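PDB 6AUF: beta-lactamase-like protein from Novosphingobium pentaromativorans US6-1, which probably hydrolyses beta-lactam antibiotics as a zinc-dependent metallo-beta-lactamase of the B3 type, working through a two-zinc site. Local coordinates for residues W54-C59 / R91-D96; S189-W194 / A240-D245. All blocks are in the same frame, centred on the assembly; numbering follows the deposited sequence.

Contact 1 of 2, residues W54-C59 / R91-D96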
# COMPACT_ATOMS: atom_id res chain seq x y z
N TRP A 54 9.29 7.06 -6.24
CA TRP A 54 9.09 8.33 -5.56
C TRP A 54 7.96 8.22 -4.54
O TRP A 54 6.93 7.61 -4.81
CB TRP A 54 8.75 9.41 -6.58
CG TRP A 54 9.72 9.49 -7.73
CD1 TRP A 54 9.63 8.84 -8.92
CD2 TRP A 54 10.91 10.28 -7.79
NE1 TRP A 54 10.69 9.17 -9.73
CE2 TRP A 54 11.49 10.06 -9.06
CE3 TRP A 54 11.54 11.17 -6.91
CZ2 TRP A 54 12.66 10.68 -9.46
CZ3 TRP A 54 12.70 11.78 -7.30
CH2 TRP A 54 13.26 11.53 -8.56
N TYR A 55 8.17 8.84 -3.37
CA TYR A 55 7.07 9.05 -2.44
C TYR A 55 6.34 10.32 -2.82
O TYR A 55 6.96 11.38 -2.99
CB TYR A 55 7.58 9.15 -1.00
CG TYR A 55 6.47 9.13 0.03
CD1 TYR A 55 5.83 10.30 0.44
CD2 TYR A 55 6.06 7.93 0.60
CE1 TYR A 55 4.82 10.28 1.39
CE2 TYR A 55 5.05 7.89 1.55
CZ TYR A 55 4.44 9.05 1.94
OH TYR A 55 3.44 8.98 2.87
N VAL A 56 5.02 10.22 -2.98
CA VAL A 56 4.22 11.34 -3.45
C VAL A 56 2.94 11.41 -2.64
O VAL A 56 1.99 12.11 -3.02
CB VAL A 56 3.91 11.22 -4.96
CG1 VAL A 56 5.14 11.57 -5.79
CG2 VAL A 56 3.43 9.81 -5.28
N GLY A 57 2.90 10.68 -1.53
CA GLY A 57 1.73 10.64 -0.68
C GLY A 57 1.73 11.79 0.31
O GLY A 57 2.44 12.79 0.16
N THR A 58 0.90 11.64 1.34
CA THR A 58 0.77 12.60 2.42
C THR A 58 1.65 12.19 3.60
O THR A 58 2.36 11.18 3.55
CB THR A 58 -0.67 12.73 2.89
OG1 THR A 58 -1.00 11.58 3.69
CG2 THR A 58 -1.62 12.80 1.71
N CYS A 59 1.57 12.98 4.67
CA CYS A 59 2.30 12.69 5.90
C CYS A 59 1.83 11.40 6.57
O CYS A 59 2.61 10.78 7.31
CB CYS A 59 2.15 13.86 6.88
SG CYS A 59 3.25 15.30 6.58
N ARG A 91 3.61 16.76 -10.02
CA ARG A 91 4.14 17.89 -10.77
C ARG A 91 5.35 18.49 -10.07
O ARG A 91 6.40 18.70 -10.68
CB ARG A 91 3.04 18.93 -10.96
CG ARG A 91 1.69 18.31 -11.28
CD ARG A 91 0.58 19.33 -11.24
NE ARG A 91 -0.66 18.80 -11.80
CZ ARG A 91 -0.90 18.70 -13.11
NH1 ARG A 91 0.01 19.10 -13.99
NH2 ARG A 91 -2.05 18.20 -13.53
N LYS A 92 5.22 18.74 -8.76
CA LYS A 92 6.33 19.29 -8.00
C LYS A 92 7.61 18.48 -8.17
O LYS A 92 8.68 18.98 -7.82
CB LYS A 92 5.94 19.38 -6.52
CG LYS A 92 4.85 20.41 -6.23
CD LYS A 92 3.91 19.92 -5.13
CE LYS A 92 3.85 20.89 -3.96
NZ LYS A 92 5.07 20.81 -3.11
N LEU A 93 7.52 17.26 -8.70
CA LEU A 93 8.69 16.45 -9.01
C LEU A 93 9.10 16.56 -10.47
O LEU A 93 10.10 15.95 -10.87
CB LEU A 93 8.43 14.99 -8.66
CG LEU A 93 9.20 14.40 -7.48
CD1 LEU A 93 9.00 15.26 -6.27
CD2 LEU A 93 8.76 12.96 -7.20
N GLY A 94 8.35 17.30 -11.28
CA GLY A 94 8.64 17.44 -12.69
C GLY A 94 8.02 16.40 -13.59
O GLY A 94 8.47 16.23 -14.72
N PHE A 95 6.99 15.70 -13.12
CA PHE A 95 6.32 14.65 -13.89
C PHE A 95 4.90 15.07 -14.23
O PHE A 95 4.23 15.75 -13.46
CB PHE A 95 6.32 13.33 -13.12
CG PHE A 95 7.69 12.78 -12.85
CD1 PHE A 95 8.50 12.34 -13.88
CD2 PHE A 95 8.18 12.72 -11.55
CE1 PHE A 95 9.77 11.84 -13.63
CE2 PHE A 95 9.45 12.22 -11.30
CZ PHE A 95 10.24 11.78 -12.33
N ASP A 96 4.45 14.64 -15.41
CA ASP A 96 3.11 14.97 -15.88
C ASP A 96 2.13 13.90 -15.42
O ASP A 96 2.31 12.72 -15.77
CB ASP A 96 3.08 15.08 -17.39
CG ASP A 96 1.84 15.77 -17.91
OD1 ASP A 96 0.82 15.79 -17.18
OD2 ASP A 96 1.88 16.30 -19.05
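F95 CE2 lies over one face of the W54 indole, and L93 CD2 approaches obliquely from the same side, near the rim; these three residues supply most of the surface buried here. L93 reaches the indole with a single branch: methyl CD2 lies 3.3 Å from W54 CE3 and 3.5 Å from CD2 of the indole. The same methyl also touches V56, whose CG1 is 4.1 Å from L93 CD2. F95 brings CE2 and CZ over the NE1 side of the indole, CE2 lying 3.6 Å from W54 NE1. The phenyl and the five-membered ring are tilted 58° to each other with centroids 5.0 Å apart, an oblique meeting. W54 CG stands beside the backbone N (chi1 -51°), which carries the indole out over the loop, while NE1 is hydrogen-bonded to T67.

This is the αβ/βα fold of the metallo-beta-lactamases, and the contact joins strand 53-55 of the seven-stranded sheet to the loop after helix 83-91. A Schellman motif at G94, with positive phi (89°), ends that helix and turns the chain between L93 and F95. Nearby, I90 of the same helix touches both V56 and F95, and V56 O accepts a hydrogen bond from N89 ND2. H72 meets the F95 ring edge-to-face.

Contact 2 of 2, residues S189-W194 / A240-D245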
# COMPACT_ATOMS: atom_id res chain seq x y z
N SER A 189 -6.16 -7.48 0.12
CA SER A 189 -4.82 -6.95 0.31
C SER A 189 -3.84 -7.49 -0.73
O SER A 189 -3.81 -8.69 -1.03
CB SER A 189 -4.32 -7.28 1.71
OG SER A 189 -2.91 -7.23 1.72
N ALA A 190 -3.05 -6.58 -1.30
CA ALA A 190 -2.03 -6.90 -2.28
C ALA A 190 -0.71 -6.23 -1.88
O ALA A 190 -0.69 -5.17 -1.26
CB ALA A 190 -2.43 -6.44 -3.67
N SER A 191 0.38 -6.88 -2.25
CA SER A 191 1.72 -6.36 -2.06
C SER A 191 2.44 -6.38 -3.40
O SER A 191 2.21 -7.26 -4.23
CB SER A 191 2.50 -7.18 -1.03
OG SER A 191 2.03 -6.91 0.27
N TRP A 192 3.30 -5.38 -3.61
CA TRP A 192 3.91 -5.14 -4.90
C TRP A 192 5.43 -5.13 -4.80
O TRP A 192 6.00 -4.77 -3.77
CB TRP A 192 3.41 -3.82 -5.47
CG TRP A 192 1.95 -3.82 -5.81
CD1 TRP A 192 0.91 -3.49 -4.99
CD2 TRP A 192 1.36 -4.16 -7.08
NE1 TRP A 192 -0.28 -3.59 -5.66
CE2 TRP A 192 -0.03 -4.01 -6.94
CE3 TRP A 192 1.88 -4.60 -8.30
CZ2 TRP A 192 -0.92 -4.26 -7.99
CZ3 TRP A 192 0.99 -4.86 -9.35
CH2 TRP A 192 -0.39 -4.68 -9.19
N THR A 193 6.08 -5.50 -5.90
CA THR A 193 7.51 -5.76 -5.91
C THR A 193 8.08 -5.38 -7.28
O THR A 193 7.49 -5.72 -8.31
CB THR A 193 7.75 -7.24 -5.56
OG1 THR A 193 8.52 -7.34 -4.35
CG2 THR A 193 8.41 -8.05 -6.69
N TRP A 194 9.21 -4.67 -7.29
CA TRP A 194 9.85 -4.30 -8.55
C TRP A 194 11.29 -3.87 -8.29
O TRP A 194 11.68 -3.62 -7.15
CB TRP A 194 9.10 -3.17 -9.29
CG TRP A 194 9.10 -1.84 -8.57
CD1 TRP A 194 9.94 -0.78 -8.79
CD2 TRP A 194 8.20 -1.43 -7.54
NE1 TRP A 194 9.63 0.27 -7.95
CE2 TRP A 194 8.57 -0.10 -7.17
CE3 TRP A 194 7.14 -2.04 -6.87
CZ2 TRP A 194 7.90 0.61 -6.17
CZ3 TRP A 194 6.47 -1.33 -5.88
CH2 TRP A 194 6.85 -0.02 -5.54
N ALA A 240 6.40 -12.22 3.96
CA ALA A 240 7.71 -12.47 4.55
C ALA A 240 8.73 -12.89 3.51
O ALA A 240 9.94 -12.74 3.75
CB ALA A 240 7.59 -13.55 5.63
N GLN A 241 8.27 -13.36 2.35
CA GLN A 241 9.14 -13.91 1.33
C GLN A 241 9.26 -13.01 0.11
O GLN A 241 9.92 -13.40 -0.86
CB GLN A 241 8.63 -15.29 0.90
CG GLN A 241 9.16 -16.40 1.77
CD GLN A 241 8.12 -17.45 2.02
OE1 GLN A 241 7.44 -17.43 3.05
NE2 GLN A 241 7.97 -18.37 1.07
N LEU A 242 8.63 -11.84 0.12
CA LEU A 242 8.81 -10.88 -0.97
C LEU A 242 10.29 -10.58 -1.18
O LEU A 242 11.04 -10.47 -0.20
CB LEU A 242 8.08 -9.57 -0.64
CG LEU A 242 6.59 -9.62 -0.34
CD1 LEU A 242 6.04 -8.23 -0.03
CD2 LEU A 242 5.85 -10.28 -1.53
N PRO A 243 10.75 -10.46 -2.42
CA PRO A 243 12.05 -9.81 -2.66
C PRO A 243 11.97 -8.39 -2.12
O PRO A 243 11.07 -7.62 -2.48
CB PRO A 243 12.21 -9.86 -4.18
CG PRO A 243 10.83 -10.00 -4.70
CD PRO A 243 10.04 -10.75 -3.68
N CYS A 244 12.90 -8.05 -1.22
CA CYS A 244 12.67 -6.93 -0.34
C CYS A 244 13.99 -6.33 0.15
O CYS A 244 14.40 -6.51 1.29
CB CYS A 244 11.81 -7.38 0.84
SG CYS A 244 11.29 -6.16 2.06
N ASP A 245 14.69 -5.62 -0.73
CA ASP A 245 15.82 -4.80 -0.30
C ASP A 245 15.34 -3.55 0.44
O ASP A 245 15.92 -3.16 1.46
CB ASP A 245 16.67 -4.39 -1.49
CG ASP A 245 17.50 -5.53 -2.02
OD1 ASP A 245 18.30 -6.11 -1.24
OD2 ASP A 245 17.36 -5.84 -3.22
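T193 has the most surface buried here, and it packs against P243 by van der Waals contact. The proline ring presents CG to the threonine, 3.7 Å from T193 CG2 and 3.5 Å from T193 OG1, and the two side chains cross at about a right angle. Two residues back along the strand, the apolar theme continues: L242 pushes methyl CD1 to 3.8 Å from S191 CB. With CG beside its backbone N (chi1 -57°) and an extended chi2 of 180°, the leucine carries that methyl toward the strand.

Among the polar atoms, T193 OG1 lies 3.2 Å from the carbonyl O of P243. S191 OG is hydrogen-bonded to D210 N and T182 OG1, while its CB touches L242. The side chain of S191 is about 8 Å from that of the zinc ligand H107 and about 12 Å from a zinc ion.

Strand 190-197 runs between strands 175-181 and 203-208 in the five-stranded sheet, and segment 240-245 leaves helix 226-241 and passes alongside strands 190-197 and 203-208 on its way to strand 246-248; L242 also rests on A209, and the C244-C273 disulfide links the segment to helix 272-292.

How the contacts relate
From the N terminus the chain first passes through 54-59, and contact 1 closes when the loop 91-96 returns to it after strands 64-66 and 72-75 and helix 83-91. Contact 2 opens much later, at 189-194, and closes with 240-245 after strand 203-208 and helix 226-241. The two closures follow one another in series, neither nesting nor crossing. Contact 1 belongs to the seven-stranded sheet and contact 2 to the five-stranded one. Their centres are 22 Å apart and their nearest atoms about 7 Å, without touching. W194, on strand 190-197, touches I64 and V66 of strand 64-66, the neighbour of 53-55, and so brings the two sheets into contact.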